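Local coordinates for protein Alpha/beta hydrolase (Enterobacter asburiae, PDB 6KMO) that probably hydrolyses ester bonds as an esterase or lipase of the alpha/beta hydrolase fold, at residues P209-T217 against R248-R257; F223-M234 against A274-E282. The protein carries 2 engineered substitutions. All coordinates share one frame; numbering follows the deposited sequence. Where two conformers were deposited one is given.

Interaction 1 of 2, residues P209-T217 against R248-R257; sequences PVTDANFDT and RNNILASPLR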
loop_
_atom_site.group_PDB
_atom_site.type_symbol
_atom_site.label_atom_id
_atom_site.label_comp_id
_atom_site.label_asym_id
_atom_site.label_seq_id
_atom_site.Cartn_x
_atom_site.Cartn_y
_atom_site.Cartn_z
ATOM N N PRO A 209 -12.978 -2.818 -4.156
ATOM C CA PRO A 209 -13.982 -3.460 -5.007
ATOM C C PRO A 209 -15.191 -3.984 -4.248
ATOM O O PRO A 209 -15.131 -4.326 -3.062
ATOM C CB PRO A 209 -13.212 -4.656 -5.591
ATOM C CG PRO A 209 -12.242 -5.026 -4.480
ATOM C CD PRO A 209 -11.775 -3.665 -3.992
ATOM N N VAL A 210 -16.289 -4.091 -4.998
ATOM C CA VAL A 210 -17.442 -4.913 -4.635
ATOM C C VAL A 210 -17.155 -6.348 -5.066
ATOM O O VAL A 210 -16.808 -6.588 -6.228
ATOM C CB VAL A 210 -18.707 -4.406 -5.345
ATOM C CG1 VAL A 210 -19.865 -5.386 -5.135
ATOM C CG2 VAL A 210 -19.081 -2.996 -4.915
ATOM N N THR A 211 -17.301 -7.316 -4.152
ATOM C CA THR A 211 -17.062 -8.710 -4.521
ATOM C C THR A 211 -18.208 -9.659 -4.194
ATOM O O THR A 211 -18.138 -10.824 -4.608
ATOM C CB THR A 211 -15.755 -9.261 -3.925
ATOM O OG1 THR A 211 -15.954 -9.409 -2.520
ATOM C CG2 THR A 211 -14.567 -8.365 -4.229
ATOM N N ASP A 212 -19.254 -9.225 -3.490
ATOM C CA ASP A 212 -20.313 -10.160 -3.109
ATOM C C ASP A 212 -21.621 -9.416 -2.894
ATOM O O ASP A 212 -21.652 -8.354 -2.261
ATOM C CB ASP A 212 -19.929 -10.891 -1.816
ATOM C CG ASP A 212 -20.784 -12.107 -1.512
ATOM O OD1 ASP A 212 -21.499 -12.584 -2.408
ATOM O OD2 ASP A 212 -20.711 -12.587 -0.335
ATOM N N ALA A 213 -22.714 -10.010 -3.370
ATOM C CA ALA A 213 -24.056 -9.489 -3.112
ATOM C C ALA A 213 -24.549 -9.988 -1.749
ATOM O O ALA A 213 -25.497 -10.768 -1.635
ATOM C CB ALA A 213 -25.012 -9.879 -4.224
ATOM N N ASN A 214 -23.860 -9.549 -0.707
ATOM C CA ASN A 214 -24.222 -9.838 0.677
ATOM C C ASN A 214 -23.894 -8.589 1.475
ATOM O O ASN A 214 -23.052 -7.794 1.066
ATOM C CB ASN A 214 -23.482 -11.045 1.239
ATOM C CG ASN A 214 -24.172 -12.342 0.912
ATOM O OD1 ASN A 214 -25.376 -12.520 1.178
ATOM N ND2 ASN A 214 -23.437 -13.244 0.306
ATOM N N PHE A 215 -24.578 -8.411 2.607
ATOM C CA PHE A 215 -24.583 -7.134 3.317
ATOM C C PHE A 215 -24.342 -7.309 4.806
ATOM O O PHE A 215 -24.723 -6.442 5.606
ATOM C CB PHE A 215 -25.898 -6.401 3.043
ATOM C CG PHE A 215 -26.234 -6.362 1.585
ATOM C CD1 PHE A 215 -25.555 -5.493 0.753
ATOM C CD2 PHE A 215 -27.159 -7.226 1.036
ATOM C CE1 PHE A 215 -25.812 -5.463 -0.586
ATOM C CE2 PHE A 215 -27.421 -7.208 -0.318
ATOM C CZ PHE A 215 -26.729 -6.325 -1.134
ATOM N N ASP A 216 -23.637 -8.377 5.173
ATOM C CA ASP A 216 -23.549 -8.822 6.558
ATOM C C ASP A 216 -22.129 -9.063 7.040
ATOM O O ASP A 216 -21.949 -9.685 8.092
ATOM C CB ASP A 216 -24.372 -10.100 6.741
ATOM C CG ASP A 216 -23.973 -11.216 5.753
ATOM O OD1 ASP A 216 -24.546 -12.326 5.866
ATOM O OD2 ASP A 216 -23.103 -11.009 4.860
ATOM N N THR A 217 -21.114 -8.607 6.316
ATOM C CA THR A 217 -19.759 -8.693 6.842
ATOM C C THR A 217 -19.597 -7.738 8.027
ATOM O O THR A 217 -20.385 -6.808 8.236
ATOM C CB THR A 217 -18.727 -8.360 5.751
ATOM O OG1 THR A 217 -18.889 -7.003 5.354
ATOM C CG2 THR A 217 -18.901 -9.281 4.547
ATOM N N ARG A 248 -27.006 -13.253 -8.521
ATOM C CA ARG A 248 -26.169 -12.914 -7.379
ATOM C C ARG A 248 -25.283 -14.066 -6.949
ATOM O O ARG A 248 -24.258 -13.832 -6.306
ATOM C CB ARG A 248 -27.034 -12.388 -6.244
ATOM C CG ARG A 248 -27.625 -11.042 -6.570
ATOM C CD ARG A 248 -28.576 -10.525 -5.497
ATOM N NE ARG A 248 -29.180 -9.255 -5.888
ATOM C CZ ARG A 248 -29.553 -8.288 -5.057
ATOM N NH1 ARG A 248 -29.405 -8.419 -3.747
ATOM N NH2 ARG A 248 -30.083 -7.188 -5.557
ATOM N N ASN A 249 -25.632 -15.304 -7.292
ATOM C CA ASN A 249 -24.810 -16.467 -7.023
ATOM C C ASN A 249 -23.869 -16.803 -8.176
ATOM O O ASN A 249 -23.162 -17.816 -8.106
ATOM C CB ASN A 249 -25.703 -17.669 -6.706
ATOM C CG ASN A 249 -25.031 -18.671 -5.827
ATOM O OD1 ASN A 249 -24.419 -18.321 -4.804
ATOM N ND2 ASN A 249 -25.115 -19.943 -6.215
ATOM N N ASN A 250 -23.862 -15.989 -9.224
ATOM C CA ASN A 250 -23.014 -16.162 -10.400
ATOM C C ASN A 250 -21.682 -15.489 -10.107
ATOM O O ASN A 250 -21.657 -14.358 -9.612
ATOM C CB ASN A 250 -23.752 -15.478 -11.553
ATOM C CG ASN A 250 -23.071 -15.596 -12.898
ATOM O OD1 ASN A 250 -21.871 -15.390 -13.046
ATOM N ND2 ASN A 250 -23.872 -15.892 -13.916
ATOM N N ILE A 251 -20.576 -16.189 -10.381
ATOM C CA ILE A 251 -19.253 -15.649 -10.049
ATOM C C ILE A 251 -18.912 -14.380 -10.831
ATOM O O ILE A 251 -17.994 -13.648 -10.432
ATOM C CB ILE A 251 -18.130 -16.698 -10.207
ATOM C CG1 ILE A 251 -17.910 -17.091 -11.675
ATOM C CG2 ILE A 251 -18.424 -17.905 -9.339
ATOM C CD1 ILE A 251 -16.718 -18.025 -11.870
ATOM N N LEU A 252 -19.612 -14.101 -11.930
ATOM C CA LEU A 252 -19.391 -12.878 -12.687
ATOM C C LEU A 252 -20.063 -11.679 -12.036
ATOM O O LEU A 252 -19.848 -10.542 -12.484
ATOM C CB LEU A 252 -19.895 -13.028 -14.123
ATOM C CG LEU A 252 -19.262 -14.174 -14.905
ATOM C CD1 LEU A 252 -19.819 -14.195 -16.329
ATOM C CD2 LEU A 252 -17.746 -14.088 -14.938
ATOM N N ALA A 253 -20.881 -11.906 -11.009
ATOM C CA ALA A 253 -21.483 -10.865 -10.188
ATOM C C ALA A 253 -20.905 -10.857 -8.781
ATOM O O ALA A 253 -20.544 -9.790 -8.260
ATOM C CB ALA A 253 -23.005 -11.025 -10.121
ATOM N N SER A 254 -20.797 -12.029 -8.155
ATOM C CA SER A 254 -20.262 -12.175 -6.803
ATOM C C SER A 254 -19.025 -13.060 -6.853
ATOM O O SER A 254 -19.085 -14.244 -6.492
ATOM C CB SER A 254 -21.291 -12.776 -5.848
ATOM O OG SER A 254 -22.378 -11.909 -5.666
ATOM N N PRO A 255 -17.892 -12.524 -7.332
ATOM C CA PRO A 255 -16.687 -13.367 -7.472
ATOM C C PRO A 255 -16.186 -13.938 -6.157
ATOM O O PRO A 255 -15.473 -14.950 -6.162
ATOM C CB PRO A 255 -15.666 -12.429 -8.127
ATOM C CG PRO A 255 -16.172 -11.037 -7.772
ATOM C CD PRO A 255 -17.668 -11.146 -7.809
ATOM N N LEU A 256 -16.545 -13.334 -5.022
ATOM C CA LEU A 256 -16.183 -13.936 -3.746
ATOM C C LEU A 256 -16.737 -15.342 -3.583
ATOM O O LEU A 256 -16.172 -16.127 -2.813
ATOM C CB LEU A 256 -16.670 -13.060 -2.595
ATOM C CG LEU A 256 -16.189 -13.471 -1.198
ATOM C CD1 LEU A 256 -14.687 -13.303 -1.087
ATOM C CD2 LEU A 256 -16.899 -12.642 -0.138
ATOM N N ARG A 257 -17.809 -15.682 -4.288
ATOM C CA ARG A 257 -18.428 -16.999 -4.171
ATOM C C ARG A 257 -17.748 -18.050 -5.040
ATOM O O ARG A 257 -18.129 -19.228 -4.977
ATOM C CB ARG A 257 -19.915 -16.901 -4.515
ATOM C CG ARG A 257 -20.681 -15.949 -3.623
ATOM C CD ARG A 257 -22.167 -15.993 -3.882
ATOM N NE ARG A 257 -22.845 -14.850 -3.301
ATOM C CZ ARG A 257 -24.158 -14.699 -3.238
ATOM N NH1 ARG A 257 -24.968 -15.665 -3.655
ATOM N NH2 ARG A 257 -24.660 -13.564 -2.759
HETATM O O HOH W 1 -28.210 -10.601 -2.081
HETATM O O HOH W 2 -27.116 -14.060 -0.608
#
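D212 and R257 form a salt bridge that ties together two loops of an alpha/beta hydrolase fold: segment 209-217, just after strand 203-207, and a second loop, 248-257, which leaves helix 245-248 and ends in a short 3-10 turn. R257 NE meets D212 OD1 at 2.8 Å, on that oxygen's syn lone pair and in the guanidinium plane. The carboxylate stands almost perpendicular to this plane, and one oxygen takes both donors, the second bond, from NH2, being weak. D212 OD2 is gripped separately by N214 ND2 at 2.9 Å, from above the carboxylate plane. R257 is itself steadied, with NH1 bonded to N249 OD1 and R248 O lying over one face of the guanidinium.

Hydrogen bonds to the backbone add a second layer. L256 N donates to T211 O at 3.0 Å, nearly straight at 166°, and A213 N donates to S254 OG at 3.0 Å. That hydroxyl in turn donates its own hydrogen to R248 O, at 2.8 Å, in the carbonyl plane and on a lone pair. The guanidinium of R248 bonds through NE to T242 O and through NH2 to D239.

Looser packing completes the contact. With CG anti to the backbone N (chi1 -172°), L256 lays CD2 beside D212 CB, while A213 CB rests on the aliphatic chain of R248, 3.7 Å from CG. R248 NH1 lies at the edge of the F215 ring, 4.1 Å from CE2.

Interaction 2 of 2, residues F223-M234 against A274-E282; sequences FENGYFLSKNMM and AELDVLRDE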
loop_
_atom_site.group_PDB
_atom_site.type_symbol
_atom_site.label_atom_id
_atom_site.label_comp_id
_atom_site.label_asym_id
_atom_site.label_seq_id
_atom_site.Cartn_x
_atom_site.Cartn_y
_atom_site.Cartn_z
ATOM N N PHE A 223 -19.566 0.064 9.418
ATOM C CA PHE A 223 -19.580 1.310 8.667
ATOM C C PHE A 223 -20.884 1.523 7.906
ATOM O O PHE A 223 -20.907 2.247 6.921
ATOM C CB PHE A 223 -18.351 1.400 7.741
ATOM C CG PHE A 223 -17.064 1.065 8.460
ATOM C CD1 PHE A 223 -16.576 1.899 9.456
ATOM C CD2 PHE A 223 -16.370 -0.096 8.188
ATOM C CE1 PHE A 223 -15.429 1.577 10.158
ATOM C CE2 PHE A 223 -15.217 -0.415 8.900
ATOM C CZ PHE A 223 -14.758 0.431 9.898
ATOM N N GLU A 224 -21.996 0.976 8.427
ATOM C CA GLU A 224 -23.238 0.932 7.664
ATOM C C GLU A 224 -23.783 2.311 7.319
ATOM O O GLU A 224 -24.413 2.467 6.271
ATOM C CB GLU A 224 -24.285 0.069 8.363
ATOM C CG GLU A 224 -24.726 0.503 9.708
ATOM C CD GLU A 224 -25.896 -0.352 10.211
ATOM O OE1 GLU A 224 -26.263 -0.223 11.394
ATOM O OE2 GLU A 224 -26.441 -1.148 9.419
ATOM N N ASN A 225 -23.551 3.327 8.158
ATOM C CA ASN A 225 -23.972 4.685 7.867
ATOM C C ASN A 225 -22.904 5.665 8.320
ATOM O O ASN A 225 -22.141 5.374 9.242
ATOM C CB ASN A 225 -25.283 5.051 8.590
ATOM C CG ASN A 225 -26.492 4.366 7.985
ATOM O OD1 ASN A 225 -26.850 4.619 6.829
ATOM N ND2 ASN A 225 -27.099 3.480 8.746
ATOM N N GLY A 226 -22.868 6.821 7.665
ATOM C CA GLY A 226 -22.024 7.927 8.058
ATOM C C GLY A 226 -20.686 8.018 7.354
ATOM O O GLY A 226 -19.957 9.001 7.570
ATOM N N TYR A 227 -20.329 7.033 6.524
ATOM C CA TYR A 227 -19.028 6.994 5.866
ATOM C C TYR A 227 -19.176 7.117 4.357
ATOM O O TYR A 227 -18.434 6.484 3.590
ATOM C CB TYR A 227 -18.264 5.744 6.285
ATOM C CG TYR A 227 -18.033 5.692 7.776
ATOM C CD1 TYR A 227 -16.894 6.254 8.340
ATOM C CD2 TYR A 227 -18.963 5.114 8.624
ATOM C CE1 TYR A 227 -16.687 6.216 9.715
ATOM C CE2 TYR A 227 -18.766 5.075 10.000
ATOM C CZ TYR A 227 -17.618 5.638 10.536
ATOM O OH TYR A 227 -17.406 5.606 11.912
ATOM N N PHE A 228 -20.082 8.009 3.935
ATOM C CA PHE A 228 -20.526 8.187 2.555
ATOM C C PHE A 228 -21.242 6.936 2.060
ATOM O O PHE A 228 -22.472 6.853 2.129
ATOM C CB PHE A 228 -19.395 8.632 1.622
ATOM C CG PHE A 228 -19.880 9.287 0.334
ATOM C CD1 PHE A 228 -21.225 9.290 -0.014
ATOM C CD2 PHE A 228 -18.980 9.887 -0.532
ATOM C CE1 PHE A 228 -21.658 9.881 -1.195
ATOM C CE2 PHE A 228 -19.407 10.478 -1.714
ATOM C CZ PHE A 228 -20.744 10.476 -2.044
ATOM N N LEU A 229 -20.507 5.946 1.573
ATOM C CA LEU A 229 -21.177 4.769 1.037
ATOM C C LEU A 229 -21.870 4.054 2.192
ATOM O O LEU A 229 -21.215 3.620 3.139
ATOM C CB LEU A 229 -20.194 3.827 0.354
ATOM C CG LEU A 229 -20.808 2.508 -0.128
ATOM C CD1 LEU A 229 -21.827 2.790 -1.216
ATOM C CD2 LEU A 229 -19.734 1.558 -0.619
ATOM N N SER A 230 -23.189 3.895 2.099
ATOM C CA SER A 230 -23.947 3.238 3.149
ATOM C C SER A 230 -24.383 1.833 2.743
ATOM O O SER A 230 -24.387 1.465 1.567
ATOM C CB SER A 230 -25.197 4.047 3.483
ATOM O OG SER A 230 -26.093 3.952 2.388
ATOM N N LYS A 231 -24.775 1.041 3.739
ATOM C CA LYS A 231 -25.357 -0.270 3.465
ATOM C C LYS A 231 -26.596 -0.145 2.588
ATOM O O LYS A 231 -26.766 -0.907 1.631
ATOM C CB LYS A 231 -25.688 -0.987 4.779
ATOM C CG LYS A 231 -26.296 -2.371 4.585
ATOM C CD LYS A 231 -26.621 -3.042 5.919
ATOM C CE LYS A 231 -25.376 -3.476 6.643
ATOM N NZ LYS A 231 -25.730 -4.261 7.872
ATOM N N ASN A 232 -27.475 0.818 2.887
ATOM C CA ASN A 232 -28.684 0.955 2.078
ATOM C C ASN A 232 -28.363 1.368 0.647
ATOM O O ASN A 232 -29.068 0.957 -0.280
ATOM C CB ASN A 232 -29.644 1.952 2.724
ATOM C CG ASN A 232 -30.401 1.353 3.874
ATOM O OD1 ASN A 232 -30.436 0.155 4.047
ATOM N ND2 ASN A 232 -31.015 2.210 4.674
ATOM N N MET A 233 -27.331 2.183 0.441
ATOM C CA MET A 233 -26.904 2.496 -0.921
ATOM C C MET A 233 -26.471 1.226 -1.647
ATOM O O MET A 233 -26.840 0.999 -2.803
ATOM C CB MET A 233 -25.771 3.521 -0.905
ATOM C CG MET A 233 -26.230 4.965 -0.647
ATOM S SD MET A 233 -24.887 6.144 -0.096
ATOM C CE MET A 233 -23.900 6.227 -1.581
ATOM N N MET A 234 -25.669 0.389 -0.991
ATOM C CA MET A 234 -25.202 -0.836 -1.627
ATOM C C MET A 234 -26.365 -1.750 -1.995
ATOM O O MET A 234 -26.368 -2.363 -3.072
ATOM C CB MET A 234 -24.203 -1.566 -0.735
ATOM C CG MET A 234 -22.768 -1.017 -0.803
ATOM S SD MET A 234 -21.999 -0.868 -2.507
ATOM C CE MET A 234 -22.461 -2.523 -3.199
ATOM N N ALA A 274 -10.154 0.230 1.683
ATOM C CA ALA A 274 -10.253 1.355 2.602
ATOM C C ALA A 274 -10.630 0.845 3.979
ATOM O O ALA A 274 -11.535 0.014 4.116
ATOM C CB ALA A 274 -11.320 2.329 2.121
ATOM N N GLU A 275 -9.960 1.362 5.017
ATOM C CA GLU A 275 -10.214 0.866 6.370
ATOM C C GLU A 275 -11.668 1.071 6.788
ATOM O O GLU A 275 -12.239 0.218 7.472
ATOM C CB GLU A 275 -9.272 1.533 7.379
ATOM C CG GLU A 275 -9.509 1.104 8.829
ATOM C CD GLU A 275 -8.662 1.853 9.830
ATOM O OE1 GLU A 275 -8.265 3.010 9.573
ATOM O OE2 GLU A 275 -8.400 1.248 10.893
ATOM N N LEU A 276 -12.275 2.197 6.418
ATOM C CA LEU A 276 -13.618 2.544 6.894
ATOM C C LEU A 276 -14.604 2.473 5.738
ATOM O O LEU A 276 -15.181 3.484 5.348
ATOM C CB LEU A 276 -13.612 3.927 7.566
ATOM C CG LEU A 276 -12.715 4.007 8.816
ATOM C CD1 LEU A 276 -11.400 4.670 8.485
ATOM C CD2 LEU A 276 -13.417 4.742 9.963
ATOM N N ASP A 277 -14.798 1.272 5.193
ATOM C CA ASP A 277 -15.617 1.011 4.008
ATOM C C ASP A 277 -16.403 -0.263 4.273
ATOM O O ASP A 277 -15.831 -1.277 4.678
ATOM C CB ASP A 277 -14.677 0.846 2.801
ATOM C CG ASP A 277 -15.383 0.620 1.463
ATOM O OD1 ASP A 277 -16.610 0.413 1.407
ATOM O OD2 ASP A 277 -14.665 0.675 0.423
ATOM N N VAL A 278 -17.720 -0.220 4.044
ATOM C CA VAL A 278 -18.532 -1.425 4.162
ATOM C C VAL A 278 -17.956 -2.576 3.337
ATOM O O VAL A 278 -18.064 -3.734 3.739
ATOM C CB VAL A 278 -20.011 -1.177 3.795
ATOM C CG1 VAL A 278 -20.670 -0.239 4.805
ATOM C CG2 VAL A 278 -20.166 -0.651 2.376
ATOM N N LEU A 279 -17.352 -2.282 2.186
ATOM C CA LEU A 279 -16.819 -3.281 1.269
ATOM C C LEU A 279 -15.443 -3.793 1.667
ATOM O O LEU A 279 -14.915 -4.692 1.013
ATOM C CB LEU A 279 -16.726 -2.687 -0.137
ATOM C CG LEU A 279 -18.019 -2.130 -0.726
ATOM C CD1 LEU A 279 -17.698 -1.523 -2.075
ATOM C CD2 LEU A 279 -19.102 -3.179 -0.803
ATOM N N ARG A 280 -14.833 -3.254 2.721
ATOM C CA ARG A 280 -13.458 -3.620 3.042
ATOM C C ARG A 280 -13.291 -5.126 3.195
ATOM O O ARG A 280 -12.402 -5.734 2.591
ATOM C CB ARG A 280 -13.057 -2.935 4.343
ATOM C CG ARG A 280 -11.647 -3.211 4.782
ATOM C CD ARG A 280 -11.483 -2.796 6.228
ATOM N NE ARG A 280 -12.177 -3.699 7.126
ATOM C CZ ARG A 280 -12.443 -3.433 8.403
ATOM N NH1 ARG A 280 -12.136 -2.265 8.934
ATOM N NH2 ARG A 280 -13.017 -4.360 9.150
ATOM N N ASP A 281 -14.138 -5.746 4.007
ATOM C CA ASP A 281 -13.904 -7.139 4.362
ATOM C C ASP A 281 -14.059 -8.062 3.157
ATOM O O ASP A 281 -13.262 -8.995 2.987
ATOM C CB ASP A 281 -14.823 -7.556 5.499
ATOM C CG ASP A 281 -14.384 -7.021 6.840
ATOM O OD1 ASP A 281 -13.288 -6.420 6.958
ATOM O OD2 ASP A 281 -15.156 -7.254 7.795
ATOM N N GLU A 282 -15.049 -7.810 2.289
ATOM C CA GLU A 282 -15.218 -8.677 1.126
ATOM C C GLU A 282 -14.074 -8.509 0.135
ATOM O O GLU A 282 -13.734 -9.454 -0.592
ATOM C CB GLU A 282 -16.575 -8.435 0.465
ATOM C CG GLU A 282 -16.715 -7.147 -0.334
ATOM C CD GLU A 282 -18.156 -6.799 -0.574
ATOM O OE1 GLU A 282 -18.881 -6.655 0.434
ATOM O OE2 GLU A 282 -18.566 -6.664 -1.756
HETATM O O HOH W 3 -16.747 4.345 3.397
HETATM O O HOH W 4 -18.719 2.364 3.360
#
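The ring of F223 lies flat against L276, whose CA sits 3.7 Å from the ring centroid and only 5° off the normal, a CH-pi contact in which a backbone bump meets an aromatic face. Beyond one rim of that ring, L276 CD2 settles where the two aromatic rings meet, 3.8 Å from F223 CE1 and 3.6 Å from Y227 CE1. Elsewhere on the F223 perimeter stands R280 NH1, near the ring plane; its guanidinium is turned almost perpendicular to the ring and is positioned by bonds to E275 O and D281.

V278 is the forked knob. Its CG1, beside the backbone N (chi1 -66°), presses on the backbone of F223, 3.3 Å from O, while CG2 enters the hollow between L229 CD2 and M234 CG. In return, L229 CD2 fills a dip walled by V278 CG2, L279 CD1 and D277 OD1, and M234 SD, on a chain bent twice, lies 4.1 Å from L279 CD2. No direct hydrogen bond crosses; a water accepts from V278 N at 2.9 Å and lies near L229 O.

D277 OD2 bonds H307 ND1, consistent with the acid-histidine pair of a catalytic triad. The contact packs the approach to helix 231-241 against the turn that leads from strand 269-274 into helix 280-292, with Y220 of helix 218-222 touching both M234 and L279.

In the fold
Interactions 1 and 2 illustrate how loops leaving adjacent strands of one sheet, here 203-207 and 269-274, can be bonded to each other while each also packs on a segment from the region between them. Their segments alternate along the chain, their centres lie about 15 Å apart, and they touch directly. E282 OE2 of interaction 2 reaches T211 N of interaction 1 at 2.8 Å and probably also bonds D212 N, while V210 CG2 meets L279 CD1 at 3.5 Å. Both contacts border the probable active site: V210 shares a backbone hydrogen bond with S180 of the putative nucleophile elbow, and D277 carries the bond to H307. Each also touches the second subunit, through residues such as N249 and E275.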